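Local atomic coordinates of putative capsid protein of prophage (Escherichia coli CFT073, PDB entry 3BQW), a protein that is of unknown function but is probably the major capsid subunit of a prophage, one that would assemble into the shell enclosing phage DNA. Residues F14-L17 and N18-D21; L120-G123 and N124-Q128; R127-N130 and A131-R135. All coordinates share one frame; numbering follows the deposited sequence.

How the interactions relate
Interactions 2 and 3 are overlapping parts of the long helix 113-146 and share R127 and Q128. Their centres lie about 11 Å apart. Interaction 1 is the end of the short helix 10-17 and the loop after it. Through Y16 and L17 the helix end lies against that long helix. The centre of interaction 1 is about 12 Å from that of interaction 2 and about 16 Å from that of interaction 3. OH of Y16 is 2.9 Å from NH1 of R126, a probable hydrogen bond that ties interaction 1 to interaction 2. L17 reaches both: its CD1 is 4.1 Å from CE of M125 and 3.7 Å from CG1 of I129.

Interaction 1 (F14-L17 and N18-D21); sequences FAYL and NRGD
The guanidinium of R19 meets the Y16 ring at its edge. NH1 of R19 lies near the plane of the ring, 3.8 Å from CE1 of Y16. CE1 of Y16 in turn sits over one face of the guanidinium, offset toward its rim. The two planes stand 80° apart, so the groups do not stack. D21 takes the edge of the same guanidinium. NE of R19 donates to OD1 of D21 at 3.0 Å, close to the guanidinium plane and onto the syn lone pair. This hydrogen bond is part of a salt bridge. The plane of the N18 amide is 13° from that of the F14 ring, but ND2 of N18 comes to the ring obliquely. ND2 of N18 is 3.8 Å from CB of F14.

CG of N18 is anti to the carbonyl carbon (chi1 -65°), which folds the amide back toward O of F14. ND2 ends at a poor angle for bonding that oxygen. The backbone N of N18 does bond O of F14, at 2.8 Å. N of R19 donates to O of Y16 at 3.0 Å, from well above the carbonyl plane. The hydroxyl of Y16 has its polar partner in R126, and its ring also meets F25 at a steep angle. L17 points its tip into the protein, onto M125, I129 and P315.

The four-residue bonding step of helix 10-17 thus gives way to a three-residue step. G20 follows with a positive phi. This is the C-terminal end of helix 10-17, at the protein surface, unwinding into the loop before helix 23-26.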
loop_
_atom_site.group_PDB
_atom_site.type_symbol
_atom_site.label_atom_id
_atom_site.label_comp_id
_atom_site.label_asym_id
_atom_site.label_seq_id
_atom_site.Cartn_x
_atom_site.Cartn_y
_atom_site.Cartn_z
ATOM N N PHE A 14 17.991 -5.359 12.784
ATOM C CA PHE A 14 18.114 -4.211 11.860
ATOM C C PHE A 14 19.155 -4.427 10.756
ATOM O O PHE A 14 18.985 -3.939 9.644
ATOM C CB PHE A 14 18.463 -2.910 12.601
ATOM C CG PHE A 14 17.266 -2.157 13.123
ATOM C CD1 PHE A 14 17.127 -1.900 14.469
ATOM C CD2 PHE A 14 16.280 -1.711 12.253
ATOM C CE1 PHE A 14 16.009 -1.200 14.940
ATOM C CE2 PHE A 14 15.178 -1.030 12.713
ATOM C CZ PHE A 14 15.043 -0.771 14.056
ATOM N N ALA A 15 20.226 -5.144 11.065
ATOM C CA ALA A 15 21.250 -5.505 10.071
ATOM C C ALA A 15 20.633 -6.236 8.883
ATOM O O ALA A 15 21.031 -6.022 7.747
ATOM C CB ALA A 15 22.360 -6.371 10.720
ATOM N N TYR A 16 19.655 -7.095 9.151
ATOM C CA TYR A 16 18.953 -7.795 8.088
ATOM C C TYR A 16 17.939 -6.890 7.385
ATOM O O TYR A 16 17.878 -6.826 6.162
ATOM C CB TYR A 16 18.230 -9.011 8.648
ATOM C CG TYR A 16 17.566 -9.797 7.562
ATOM C CD1 TYR A 16 18.338 -10.516 6.637
ATOM C CD2 TYR A 16 16.192 -9.813 7.429
ATOM C CE1 TYR A 16 17.746 -11.225 5.619
ATOM C CE2 TYR A 16 15.587 -10.521 6.394
ATOM C CZ TYR A 16 16.376 -11.215 5.495
ATOM O OH TYR A 16 15.806 -11.934 4.497
ATOM N N LEU A 17 17.143 -6.205 8.189
ATOM C CA LEU A 17 16.103 -5.322 7.696
ATOM C C LEU A 17 16.689 -4.245 6.760
ATOM O O LEU A 17 16.051 -3.831 5.794
ATOM C CB LEU A 17 15.368 -4.702 8.899
ATOM C CG LEU A 17 13.934 -4.216 8.805
ATOM C CD1 LEU A 17 12.972 -5.253 8.120
ATOM C CD2 LEU A 17 13.440 -3.825 10.203
ATOM N N ASN A 18 17.918 -3.815 7.039
ATOM C CA ASN A 18 18.578 -2.753 6.270
ATOM C C ASN A 18 19.468 -3.285 5.167
ATOM O O ASN A 18 20.213 -2.514 4.577
ATOM C CB ASN A 18 19.447 -1.886 7.202
ATOM C CG ASN A 18 18.625 -1.120 8.224
ATOM O OD1 ASN A 18 17.504 -0.708 7.948
ATOM N ND2 ASN A 18 19.182 -0.921 9.405
ATOM N N ARG A 19 19.404 -4.586 4.878
ATOM C CA ARG A 19 20.487 -5.250 4.128
ATOM C C ARG A 19 20.711 -4.772 2.677
ATOM O O ARG A 19 21.847 -4.871 2.164
ATOM C CB ARG A 19 20.324 -6.773 4.146
ATOM C CG ARG A 19 21.598 -7.470 3.742
ATOM C CD ARG A 19 21.593 -8.918 4.094
ATOM N NE ARG A 19 21.014 -9.744 3.051
ATOM C CZ ARG A 19 20.886 -11.058 3.158
ATOM N NH1 ARG A 19 21.281 -11.681 4.261
ATOM N NH2 ARG A 19 20.353 -11.755 2.168
ATOM N N GLY A 20 19.656 -4.274 2.024
ATOM C CA GLY A 20 19.773 -3.609 0.710
ATOM C C GLY A 20 19.346 -4.430 -0.495
ATOM O O GLY A 20 18.846 -3.882 -1.485
ATOM N N ASP A 21 19.531 -5.746 -0.391
ATOM C CA ASP A 21 19.209 -6.697 -1.449
ATOM C C ASP A 21 18.019 -7.608 -1.131
ATOM O O ASP A 21 17.935 -8.706 -1.652
ATOM C CB ASP A 21 20.440 -7.574 -1.746
ATOM C CG ASP A 21 20.887 -8.407 -0.537
ATOM O OD1 ASP A 21 20.655 -7.979 0.610
ATOM O OD2 ASP A 21 21.481 -9.489 -0.746
HETATM O O HOH W 1 17.386 -3.777 2.624
#

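Interaction 2 (L120-G123 and N124-Q128); sequences LITG and NMRRQ
I121 and M125 lie side by side and point the same way, one helical turn apart. CG2 of I121 touches SD of M125 at 4.1 Å. The methionine bends at chi3, which carries its end away from I121.

T122 and R126 are also a turn apart, but their side chains run at an angle to each other. OG1 of T122 and NH1 of R126 are 4.1 Å apart, and a water bridges them. The water oxygen lies in the guanidinium plane of R126, 2.7 Å from OG1 of T122 and 2.8 Å from NH1 of R126. R126 bends at chi3 (-44°) and so lays one guanidinium face over G123. CA of G123 lies 3.5 Å above the guanidinium plane of R126, offset toward its rim. OG1 of T122 also bonds O of M118, and NH1 of R126 bonds OH of Y16.

N124 turns its amide back along the helix. CG is anti to the carbonyl carbon (chi1 -76°), and ND2 of N124 makes a weak hydrogen bond of 2.7 Å to O of L120. That oxygen also accepts the backbone N of N124, so two donors of one residue grip it. The amide oxygen is used as well: NH1 of R127 donates to OD1 of N124 at 3.0 Å, from above the amide plane. The backbone N of M125, R126 and R127 donate to O of I121, T122 and G123, completing the regular turns.

This part of helix 113-146 is packed on several sides. I121, T122 and M125 meet helix 10-17. N124 and M125 rest on V329 of strand 327-338, while N124 and R127 touch H91 of strand 90-92.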
loop_
_atom_site.group_PDB
_atom_site.type_symbol
_atom_site.label_atom_id
_atom_site.label_comp_id
_atom_site.label_asym_id
_atom_site.label_seq_id
_atom_site.Cartn_x
_atom_site.Cartn_y
_atom_site.Cartn_z
ATOM N N LEU A 120 14.400 -18.928 9.973
ATOM C CA LEU A 120 13.004 -18.748 10.399
ATOM C C LEU A 120 12.716 -17.323 10.830
ATOM O O LEU A 120 11.643 -16.795 10.527
ATOM C CB LEU A 120 12.650 -19.717 11.519
ATOM C CG LEU A 120 12.696 -21.197 11.114
ATOM C CD1 LEU A 120 12.466 -22.074 12.315
ATOM C CD2 LEU A 120 11.711 -21.492 10.035
ATOM N N ILE A 121 13.683 -16.704 11.522
ATOM C CA ILE A 121 13.547 -15.348 12.017
ATOM C C ILE A 121 13.439 -14.378 10.847
ATOM O O ILE A 121 12.497 -13.578 10.789
ATOM C CB ILE A 121 14.706 -14.944 12.957
ATOM C CG1 ILE A 121 14.553 -15.647 14.317
ATOM C CG2 ILE A 121 14.752 -13.424 13.145
ATOM C CD1 ILE A 121 15.822 -15.716 15.119
ATOM N N THR A 122 14.367 -14.490 9.902
ATOM C CA THR A 122 14.419 -13.609 8.750
ATOM C C THR A 122 13.226 -13.855 7.831
ATOM O O THR A 122 12.662 -12.906 7.243
ATOM C CB THR A 122 15.735 -13.780 7.964
ATOM O OG1 THR A 122 15.969 -15.162 7.664
ATOM C CG2 THR A 122 16.955 -13.218 8.760
ATOM N N GLY A 123 12.826 -15.124 7.710
ATOM C CA GLY A 123 11.635 -15.467 6.930
ATOM C C GLY A 123 10.377 -14.817 7.476
ATOM O O GLY A 123 9.556 -14.301 6.721
ATOM N N ASN A 124 10.218 -14.853 8.792
ATOM C CA ASN A 124 9.074 -14.241 9.461
ATOM C C ASN A 124 9.159 -12.725 9.478
ATOM O O ASN A 124 8.133 -12.046 9.370
ATOM C CB ASN A 124 8.891 -14.808 10.860
ATOM C CG ASN A 124 8.284 -16.209 10.839
ATOM O OD1 ASN A 124 7.163 -16.383 10.414
ATOM N ND2 ASN A 124 9.044 -17.209 11.278
ATOM N N MET A 125 10.362 -12.181 9.559
ATOM C CA MET A 125 10.545 -10.740 9.417
ATOM C C MET A 125 10.068 -10.267 8.058
ATOM O O MET A 125 9.374 -9.247 7.977
ATOM C CB MET A 125 12.019 -10.337 9.601
ATOM C CG MET A 125 12.526 -10.315 11.053
ATOM S SD MET A 125 14.290 -9.883 11.217
ATOM C CE MET A 125 14.122 -8.179 10.725
ATOM N N ARG A 126 10.451 -10.979 6.991
ATOM C CA ARG A 126 10.019 -10.628 5.639
ATOM C C ARG A 126 8.498 -10.668 5.495
ATOM O O ARG A 126 7.914 -9.841 4.825
ATOM C CB ARG A 126 10.660 -11.533 4.565
ATOM C CG ARG A 126 12.147 -11.241 4.313
ATOM C CD ARG A 126 12.697 -11.916 3.047
ATOM N NE ARG A 126 12.295 -13.319 2.865
ATOM C CZ ARG A 126 12.917 -14.371 3.389
ATOM N NH1 ARG A 126 13.994 -14.233 4.153
ATOM N NH2 ARG A 126 12.451 -15.591 3.150
ATOM N N ARG A 127 7.879 -11.650 6.121
ATOM C CA ARG A 127 6.428 -11.835 6.079
ATOM C C ARG A 127 5.720 -10.719 6.870
ATOM O O ARG A 127 4.665 -10.235 6.467
ATOM C CB ARG A 127 6.154 -13.229 6.645
ATOM C CG ARG A 127 4.745 -13.660 6.904
ATOM C CD ARG A 127 4.773 -15.138 7.416
ATOM N NE ARG A 127 5.264 -16.040 6.360
ATOM C CZ ARG A 127 6.383 -16.776 6.382
ATOM N NH1 ARG A 127 7.211 -16.813 7.433
ATOM N NH2 ARG A 127 6.672 -17.520 5.320
ATOM N N GLN A 128 6.322 -10.297 7.983
ATOM C CA GLN A 128 5.778 -9.185 8.771
ATOM C C GLN A 128 5.842 -7.838 8.037
ATOM O O GLN A 128 4.899 -7.071 8.051
ATOM C CB GLN A 128 6.456 -9.113 10.138
ATOM C CG GLN A 128 5.986 -10.217 11.045
ATOM C CD GLN A 128 6.902 -10.438 12.220
ATOM O OE1 GLN A 128 7.799 -9.636 12.494
ATOM N NE2 GLN A 128 6.695 -11.541 12.917
HETATM O O HOH W 2 14.940 -16.492 5.530
#

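Interaction 3 (R127-N130 and A131-R135); sequences RQIN and AIKAR
Apolar contact joins I129 to K133 and I132. CG2 of I129 is 3.8 Å from CE of K133, where the two side chains run at an angle to each other. CG2 stands anti to the backbone N of I129, with CG1 anti to the carbonyl carbon (chi1 -63°), and this places CG2 beside the K133 chain. The lysine is extended beyond CG, so its methylenes pass I129 and carry the amino group onward. CD1 of I129 and CD1 of I132 are a looser pair at 4.2 Å. The ethyl arm of I132 lies against the backbone: its CD1 is 3.4 Å from O of Q128. CB of A134 also packs on the backbone, 3.2 Å from O of N130.

The polar contacts across the two segments are backbone bonds of the helix. A131, I132, K133 and A134 each donate N to the carbonyl four residues earlier. The distance from N of K133 to O of I129 is 2.8 Å, and the bond is fairly straight at 162°.

The ends of K133 and Q128 bond other parts of the chain: NZ of K133 bonds O of E24 and O of F27, and the amide of Q128 bonds T331 and V329. This stretch of helix 113-146 therefore lies between strand 327-338, which meets I129 and I132, and the region of helix 23-26, which I129, N130 and K133 reach, while F313 touches both isoleucines.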
loop_
_atom_site.group_PDB
_atom_site.type_symbol
_atom_site.label_atom_id
_atom_site.label_comp_id
_atom_site.label_asym_id
_atom_site.label_seq_id
_atom_site.Cartn_x
_atom_site.Cartn_y
_atom_site.Cartn_z
ATOM N N ARG A 127 7.879 -11.650 6.121
ATOM C CA ARG A 127 6.428 -11.835 6.079
ATOM C C ARG A 127 5.720 -10.719 6.870
ATOM O O ARG A 127 4.665 -10.235 6.467
ATOM C CB ARG A 127 6.154 -13.229 6.645
ATOM C CG ARG A 127 4.745 -13.660 6.904
ATOM C CD ARG A 127 4.773 -15.138 7.416
ATOM N NE ARG A 127 5.264 -16.040 6.360
ATOM C CZ ARG A 127 6.383 -16.776 6.382
ATOM N NH1 ARG A 127 7.211 -16.813 7.433
ATOM N NH2 ARG A 127 6.672 -17.520 5.320
ATOM N N GLN A 128 6.322 -10.297 7.983
ATOM C CA GLN A 128 5.778 -9.185 8.771
ATOM C C GLN A 128 5.842 -7.838 8.037
ATOM O O GLN A 128 4.899 -7.071 8.051
ATOM C CB GLN A 128 6.456 -9.113 10.138
ATOM C CG GLN A 128 5.986 -10.217 11.045
ATOM C CD GLN A 128 6.902 -10.438 12.220
ATOM O OE1 GLN A 128 7.799 -9.636 12.494
ATOM N NE2 GLN A 128 6.695 -11.541 12.917
ATOM N N ILE A 129 6.952 -7.561 7.364
ATOM C CA ILE A 129 7.040 -6.360 6.525
ATOM C C ILE A 129 6.038 -6.412 5.365
ATOM O O ILE A 129 5.420 -5.415 5.038
ATOM C CB ILE A 129 8.469 -6.148 5.995
ATOM C CG1 ILE A 129 9.436 -5.911 7.161
ATOM C CG2 ILE A 129 8.519 -4.974 5.024
ATOM C CD1 ILE A 129 9.110 -4.744 8.025
ATOM N N ASN A 130 5.863 -7.578 4.758
ATOM C CA ASN A 130 4.908 -7.731 3.694
ATOM C C ASN A 130 3.522 -7.368 4.194
ATOM O O ASN A 130 2.748 -6.800 3.454
ATOM C CB ASN A 130 4.840 -9.182 3.159
ATOM C CG ASN A 130 6.030 -9.583 2.284
ATOM O OD1 ASN A 130 6.196 -10.773 2.008
ATOM N ND2 ASN A 130 6.849 -8.628 1.851
ATOM N N ALA A 131 3.189 -7.774 5.416
ATOM C CA ALA A 131 1.872 -7.528 5.971
ATOM C C ALA A 131 1.659 -6.046 6.299
ATOM O O ALA A 131 0.546 -5.528 6.156
ATOM C CB ALA A 131 1.657 -8.369 7.203
ATOM N N ILE A 132 2.709 -5.388 6.795
ATOM C CA ILE A 132 2.661 -3.971 7.086
ATOM C C ILE A 132 2.514 -3.198 5.778
ATOM O O ILE A 132 1.741 -2.252 5.723
ATOM C CB ILE A 132 3.908 -3.493 7.899
ATOM C CG1 ILE A 132 3.901 -4.110 9.317
ATOM C CG2 ILE A 132 3.951 -1.958 8.034
ATOM C CD1 ILE A 132 5.343 -4.315 9.937
ATOM N N LYS A 133 3.257 -3.593 4.734
ATOM C CA LYS A 133 3.196 -2.902 3.446
ATOM C C LYS A 133 1.843 -3.111 2.734
ATOM O O LYS A 133 1.391 -2.235 2.005
ATOM C CB LYS A 133 4.347 -3.311 2.531
ATOM C CG LYS A 133 5.667 -2.724 2.955
ATOM C CD LYS A 133 6.723 -2.834 1.943
ATOM C CE LYS A 133 8.046 -2.183 2.443
ATOM N NZ LYS A 133 9.197 -2.601 1.576
ATOM N N ALA A 134 1.242 -4.274 2.959
ATOM C CA ALA A 134 -0.076 -4.625 2.480
ATOM C C ALA A 134 -1.163 -3.770 3.123
ATOM O O ALA A 134 -2.043 -3.279 2.433
ATOM C CB ALA A 134 -0.344 -6.106 2.743
ATOM N N ARG A 135 -1.095 -3.576 4.438
ATOM C CA ARG A 135 -2.002 -2.640 5.112
ATOM C C ARG A 135 -1.839 -1.232 4.572
ATOM O O ARG A 135 -2.814 -0.544 4.336
ATOM C CB ARG A 135 -1.801 -2.662 6.632
ATOM C CG ARG A 135 -2.520 -1.505 7.407
ATOM C CD ARG A 135 -3.908 -1.874 7.749
ATOM N NE ARG A 135 -3.853 -3.100 8.520
ATOM C CZ ARG A 135 -4.855 -3.952 8.703
ATOM N NH1 ARG A 135 -6.076 -3.717 8.184
ATOM N NH2 ARG A 135 -4.619 -5.054 9.434
#